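Local structure of uncharacterized protein (Parabacteroides merdae ATCC 43184, 4OPW) at residues Thr148-Asn162 with Ala168-Met182. The protein is of unknown function but is a putative adhesin of the DUF2807 family, with a head GIN domain, and may take part in cell adhesion. Residues are numbered along the deposited sequence; the frame is centred on the assembly and turned at random. Where two conformers were deposited one is given.
Sequences TDKLECSINGSGTIN and AEEADYSITTDGEIM. With EDO (1,2-ethanediol), chain E; EDO (1,2-ethanediol), chain F.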
loop_
_atom_site.group_PDB
_atom_site.type_symbol
_atom_site.label_atom_id
_atom_site.label_comp_id
_atom_site.label_asym_id
_atom_site.label_seq_id
_atom_site.Cartn_x
_atom_site.Cartn_y
_atom_site.Cartn_z
ATOM N N THR A 148 13.715 3.347 7.045
ATOM C CA THR A 148 12.905 4.349 7.743
ATOM C C THR A 148 13.308 4.474 9.206
ATOM O O THR A 148 14.044 3.627 9.721
ATOM C CB THR A 148 11.374 3.989 7.599
ATOM O OG1 THR A 148 10.564 5.094 8.016
ATOM C CG2 THR A 148 10.970 2.746 8.375
ATOM N N ASP A 149 12.828 5.536 9.862
ATOM C CA ASP A 149 13.040 5.708 11.290
ATOM C C ASP A 149 11.894 4.987 11.988
ATOM O O ASP A 149 12.127 3.994 12.666
ATOM C CB ASP A 149 13.150 7.190 11.673
ATOM C CG ASP A 149 14.433 7.838 11.188
ATOM O OD1 ASP A 149 15.496 7.168 11.229
ATOM O OD2 ASP A 149 14.379 9.007 10.754
ATOM N N LYS A 150 10.646 5.400 11.717
ATOM C CA LYS A 150 9.459 4.776 12.269
ATOM C C LYS A 150 8.703 4.002 11.200
ATOM O O LYS A 150 8.381 4.557 10.155
ATOM C CB LYS A 150 8.534 5.836 12.903
ATOM C CG LYS A 150 7.290 5.244 13.592
ATOM C CD LYS A 150 7.636 4.287 14.773
ATOM C CE LYS A 150 6.449 3.454 15.190
ATOM N NZ LYS A 150 5.362 4.316 15.761
ATOM N N LEU A 151 8.400 2.726 11.485
ATOM C CA LEU A 151 7.583 1.871 10.613
ATOM C C LEU A 151 6.299 1.511 11.340
ATOM O O LEU A 151 6.344 1.073 12.501
ATOM C CB LEU A 151 8.364 0.598 10.226
ATOM C CG LEU A 151 7.626 -0.481 9.447
ATOM C CD1 LEU A 151 7.163 0.038 8.058
ATOM C CD2 LEU A 151 8.524 -1.700 9.279
ATOM N N GLU A 152 5.156 1.723 10.680
ATOM C CA GLU A 152 3.835 1.361 11.191
ATOM C C GLU A 152 3.186 0.487 10.153
ATOM O O GLU A 152 3.104 0.857 8.977
ATOM C CB GLU A 152 2.991 2.576 11.543
ATOM C CG GLU A 152 3.544 3.307 12.763
ATOM C CD GLU A 152 2.982 4.690 13.010
ATOM O OE1 GLU A 152 1.992 5.061 12.339
ATOM O OE2 GLU A 152 3.541 5.411 13.869
ATOM N N CYS A 153 2.796 -0.724 10.594
ATOM C CA CYS A 153 2.139 -1.715 9.765
ATOM C C CYS A 153 0.912 -2.182 10.449
ATOM O O CYS A 153 0.954 -2.679 11.579
ATOM C CB CYS A 153 3.058 -2.883 9.448
ATOM S SG CYS A 153 4.270 -2.532 8.167
ATOM N N SER A 154 -0.195 -2.047 9.752
ATOM C CA SER A 154 -1.449 -2.523 10.310
ATOM C C SER A 154 -2.321 -3.216 9.289
ATOM O O SER A 154 -2.429 -2.767 8.134
ATOM C CB SER A 154 -2.223 -1.366 10.924
ATOM O OG SER A 154 -1.381 -0.566 11.746
ATOM N N ILE A 155 -2.918 -4.346 9.718
ATOM C CA ILE A 155 -3.889 -5.093 8.907
ATOM C C ILE A 155 -5.185 -5.185 9.698
ATOM O O ILE A 155 -5.132 -5.530 10.873
ATOM C CB ILE A 155 -3.385 -6.496 8.481
ATOM C CG1 ILE A 155 -2.054 -6.395 7.681
ATOM C CG2 ILE A 155 -4.497 -7.233 7.646
ATOM C CD1 ILE A 155 -1.462 -7.721 7.313
ATOM N N ASN A 156 -6.353 -4.912 9.052
ATOM C CA ASN A 156 -7.670 -5.033 9.676
ATOM C C ASN A 156 -8.585 -5.872 8.808
ATOM O O ASN A 156 -8.659 -5.645 7.600
ATOM C CB ASN A 156 -8.298 -3.667 9.924
ATOM C CG ASN A 156 -7.823 -3.061 11.191
ATOM O OD1 ASN A 156 -8.339 -3.359 12.267
ATOM N ND2 ASN A 156 -6.805 -2.226 11.093
ATOM N N GLY A 157 -9.215 -6.879 9.412
ATOM C CA GLY A 157 -10.129 -7.786 8.718
ATOM C C GLY A 157 -9.413 -8.922 8.019
ATOM O O GLY A 157 -9.572 -10.087 8.386
ATOM N N SER A 158 -8.596 -8.585 7.016
ATOM C CA SER A 158 -7.823 -9.550 6.230
ATOM C C SER A 158 -6.905 -8.809 5.295
ATOM O O SER A 158 -7.150 -7.648 4.979
ATOM C CB SER A 158 -8.756 -10.458 5.417
ATOM O OG SER A 158 -9.561 -9.651 4.558
ATOM N N GLY A 159 -5.929 -9.528 4.783
ATOM C CA GLY A 159 -4.971 -8.984 3.832
ATOM C C GLY A 159 -3.545 -9.287 4.225
ATOM O O GLY A 159 -3.306 -9.917 5.261
ATOM N N THR A 160 -2.582 -8.889 3.370
ATOM C CA THR A 160 -1.179 -9.206 3.644
ATOM C C THR A 160 -0.267 -8.003 3.397
ATOM O O THR A 160 -0.542 -7.163 2.525
ATOM C CB THR A 160 -0.667 -10.428 2.834
ATOM O OG1 THR A 160 -0.449 -10.050 1.481
ATOM C CG2 THR A 160 -1.564 -11.659 2.915
ATOM N N ILE A 161 0.837 -7.948 4.148
ATOM C CA ILE A 161 1.886 -6.938 3.985
ATOM C C ILE A 161 3.206 -7.701 3.945
ATOM O O ILE A 161 3.567 -8.358 4.921
ATOM C CB ILE A 161 1.871 -5.805 5.048
ATOM C CG1 ILE A 161 0.522 -5.004 4.985
ATOM C CG2 ILE A 161 3.077 -4.859 4.816
ATOM C CD1 ILE A 161 0.274 -3.957 6.108
ATOM N N ASN A 162 3.883 -7.664 2.805
ATOM C CA ASN A 162 5.171 -8.331 2.628
ATOM C C ASN A 162 6.258 -7.283 2.479
ATOM O O ASN A 162 6.285 -6.559 1.488
ATOM C CB ASN A 162 5.121 -9.267 1.413
ATOM C CG ASN A 162 6.384 -10.057 1.165
ATOM O OD1 ASN A 162 7.350 -10.000 1.923
ATOM N ND2 ASN A 162 6.405 -10.791 0.062
ATOM N N ALA A 168 14.373 -0.452 9.947
ATOM C CA ALA A 168 13.585 0.552 10.670
ATOM C C ALA A 168 14.187 0.703 12.051
ATOM O O ALA A 168 14.783 -0.250 12.544
ATOM C CB ALA A 168 12.120 0.152 10.765
ATOM N N GLU A 169 14.079 1.884 12.669
ATOM C CA GLU A 169 14.608 2.068 14.027
ATOM C C GLU A 169 13.596 1.544 15.047
ATOM O O GLU A 169 13.979 0.955 16.064
ATOM C CB GLU A 169 14.963 3.546 14.302
ATOM C CG GLU A 169 16.222 3.996 13.585
ATOM C CD GLU A 169 17.474 3.365 14.158
ATOM O OE1 GLU A 169 17.874 3.748 15.281
ATOM O OE2 GLU A 169 17.999 2.421 13.526
ATOM N N GLU A 170 12.295 1.748 14.750
ATOM C CA GLU A 170 11.156 1.315 15.560
ATOM C C GLU A 170 10.076 0.815 14.637
ATOM O O GLU A 170 9.877 1.400 13.567
ATOM C CB GLU A 170 10.565 2.457 16.416
ATOM C CG GLU A 170 11.525 3.158 17.367
ATOM C CD GLU A 170 10.910 4.299 18.161
ATOM O OE1 GLU A 170 10.018 4.996 17.623
ATOM O OE2 GLU A 170 11.341 4.508 19.318
ATOM N N ALA A 171 9.370 -0.249 15.037
ATOM C CA ALA A 171 8.250 -0.738 14.234
ATOM C C ALA A 171 7.078 -1.109 15.112
ATOM O O ALA A 171 7.261 -1.734 16.163
ATOM C CB ALA A 171 8.663 -1.936 13.377
ATOM N N ASP A 172 5.870 -0.718 14.672
ATOM C CA ASP A 172 4.616 -1.095 15.305
ATOM C C ASP A 172 3.877 -1.962 14.315
ATOM O O ASP A 172 3.487 -1.469 13.248
ATOM C CB ASP A 172 3.771 0.127 15.716
ATOM C CG ASP A 172 4.318 0.989 16.838
ATOM O OD1 ASP A 172 5.163 0.493 17.612
ATOM O OD2 ASP A 172 3.867 2.147 16.969
ATOM N N TYR A 173 3.766 -3.263 14.620
ATOM C CA TYR A 173 3.066 -4.222 13.769
ATOM C C TYR A 173 1.770 -4.604 14.425
ATOM O O TYR A 173 1.770 -4.945 15.619
ATOM C CB TYR A 173 3.913 -5.477 13.525
ATOM C CG TYR A 173 5.211 -5.266 12.785
ATOM C CD1 TYR A 173 5.219 -4.949 11.432
ATOM C CD2 TYR A 173 6.434 -5.516 13.402
ATOM C CE1 TYR A 173 6.414 -4.828 10.723
ATOM C CE2 TYR A 173 7.633 -5.418 12.699
ATOM C CZ TYR A 173 7.619 -5.062 11.361
ATOM O OH TYR A 173 8.786 -4.987 10.641
ATOM N N SER A 174 0.652 -4.547 13.680
ATOM C CA SER A 174 -0.636 -4.910 14.262
ATOM C C SER A 174 -1.502 -5.670 13.268
ATOM O O SER A 174 -1.507 -5.351 12.080
ATOM C CB SER A 174 -1.384 -3.672 14.756
ATOM O OG SER A 174 -0.685 -2.982 15.778
ATOM N N ILE A 175 -2.194 -6.716 13.761
ATOM C CA ILE A 175 -3.143 -7.533 12.981
ATOM C C ILE A 175 -4.419 -7.612 13.805
ATOM O O ILE A 175 -4.356 -8.007 14.980
ATOM C CB ILE A 175 -2.636 -8.949 12.549
ATOM C CG1 ILE A 175 -1.406 -8.859 11.599
ATOM C CG2 ILE A 175 -3.778 -9.782 11.872
ATOM C CD1 ILE A 175 -0.542 -10.087 11.578
ATOM N N THR A 176 -5.578 -7.280 13.192
ATOM C CA THR A 176 -6.868 -7.346 13.887
ATOM C C THR A 176 -7.817 -8.156 13.015
ATOM O O THR A 176 -7.901 -7.894 11.818
ATOM C CB THR A 176 -7.396 -5.927 14.211
ATOM O OG1 THR A 176 -6.394 -5.213 14.946
ATOM C CG2 THR A 176 -8.686 -5.965 15.024
ATOM N N THR A 177 -8.482 -9.180 13.621
ATOM C CA THR A 177 -9.411 -10.170 13.018
ATOM C C THR A 177 -8.595 -11.243 12.290
ATOM O O THR A 177 -8.695 -12.408 12.639
ATOM C CB THR A 177 -10.503 -9.544 12.100
ATOM O OG1 THR A 177 -11.191 -8.506 12.807
ATOM C CG2 THR A 177 -11.497 -10.588 11.565
ATOM N N ASP A 178 -7.835 -10.859 11.256
ATOM C CA ASP A 178 -6.994 -11.787 10.477
ATOM C C ASP A 178 -6.068 -11.017 9.568
ATOM O O ASP A 178 -6.273 -9.837 9.357
ATOM C CB ASP A 178 -7.864 -12.744 9.634
ATOM C CG ASP A 178 -7.171 -14.043 9.227
ATOM O OD1 ASP A 178 -6.007 -14.258 9.640
ATOM O OD2 ASP A 178 -7.812 -14.861 8.548
ATOM N N GLY A 179 -5.053 -11.687 9.044
ATOM C CA GLY A 179 -4.070 -11.073 8.166
ATOM C C GLY A 179 -2.684 -11.653 8.345
ATOM O O GLY A 179 -2.431 -12.393 9.305
ATOM N N GLU A 180 -1.784 -11.334 7.402
ATOM C CA GLU A 180 -0.410 -11.833 7.447
ATOM C C GLU A 180 0.588 -10.730 7.242
ATOM O O GLU A 180 0.526 -10.027 6.228
ATOM C CB GLU A 180 -0.134 -12.915 6.374
ATOM C CG GLU A 180 -1.053 -14.113 6.360
ATOM C CD GLU A 180 -0.927 -14.905 5.071
ATOM O OE1 GLU A 180 0.212 -15.273 4.702
ATOM O OE2 GLU A 180 -1.969 -15.119 4.409
ATOM N N ILE A 181 1.541 -10.610 8.157
ATOM C CA ILE A 181 2.663 -9.692 7.984
ATOM C C ILE A 181 3.889 -10.572 7.737
ATOM O O ILE A 181 4.178 -11.447 8.556
ATOM C CB ILE A 181 2.865 -8.701 9.180
ATOM C CG1 ILE A 181 1.691 -7.680 9.265
ATOM C CG2 ILE A 181 4.236 -7.970 9.076
ATOM C CD1 ILE A 181 1.617 -6.844 10.558
HETATM N N MSE A 182 4.579 -10.369 6.599
HETATM C CA MSE A 182 5.804 -11.093 6.252
HETATM C C MSE A 182 6.943 -10.079 6.284
HETATM O O MSE A 182 7.163 -9.353 5.295
HETATM C CB MSE A 182 5.667 -11.772 4.882
HETATM C CG MSE A 182 4.751 -12.990 4.890
HETATM SE SE MSE A 182 4.018 -13.312 3.119
HETATM C CE MSE A 182 2.686 -11.919 3.089
HETATM C C1 EDO E . 15.935 7.330 6.438
HETATM O O1 EDO E . 17.346 7.423 6.577
HETATM C C2 EDO E . 15.278 7.399 7.826
HETATM O O2 EDO E . 15.835 6.393 8.663
HETATM C C1 EDO F . -3.849 -16.537 8.821
HETATM O O1 EDO F . -2.439 -16.606 8.973
HETATM C C2 EDO F . -4.209 -15.705 7.561
HETATM O O2 EDO F . -3.998 -16.472 6.390
HETATM O O HOH W 1 0.555 -0.925 13.827
HETATM O O HOH W 2 -4.609 -3.998 13.316
HETATM O O HOH W 3 -10.634 -5.857 12.157
#
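Lys150 reaches Asp172 by bends at both ends of its chain: CG stands anti to the backbone N (chi1 -176°), and turns at chi2 and chi4 swing the ammonium group toward the neighbouring strand. There NZ makes a salt bridge with Asp172 OD2 at 2.9 Å, from above the carboxylate plane, and a second with Glu152 OE2 on its own strand, using that oxygen's anti lone pair. The two acids would probably repel each other, their oxygens Glu152 OE2 and Asp172 OD2 being 4.5 Å apart, had the lysine not come between them. Further along this face, one water joins Ser154 OG, Ser174 OG and Cys153 O, and another links Ile155 O to Thr176 OG1.

Coils laid one on the next in parallel, with Ser154 over Ser174 and Ile155 over Ile175, form a right-handed beta-helix, as in the pectate lyase-like clan. Strands 150-156 and 170-177 run parallel with matched register, and 159-162 meets 180-182 in the same way across the turn; straight backbone bonds such as Cys153 N to Asp172 O (2.8 Å) tie one coil to the next. Strands 130-136 and 191-197 continue the stack on either side.

The opposite face of these strands looks into the coil. Cys153 CB comes to the edge of the Tyr173 ring, 3.6 Å from CD1; Leu151 CD2 approaches Tyr173 OH at 3.6 Å. Ile155 spans the interior: with CG1 anti to its carbonyl carbon (chi1 -58°), CD1 extends to Ile181 CG1 at 3.7 Å, and its CG2 branch rests near Gly179 CA. At the turn Gly179 takes a phi of 146°, a backbone shape suited to glycine, and Gly179 N donates to Asp178 OD1 from above the carboxylate plane.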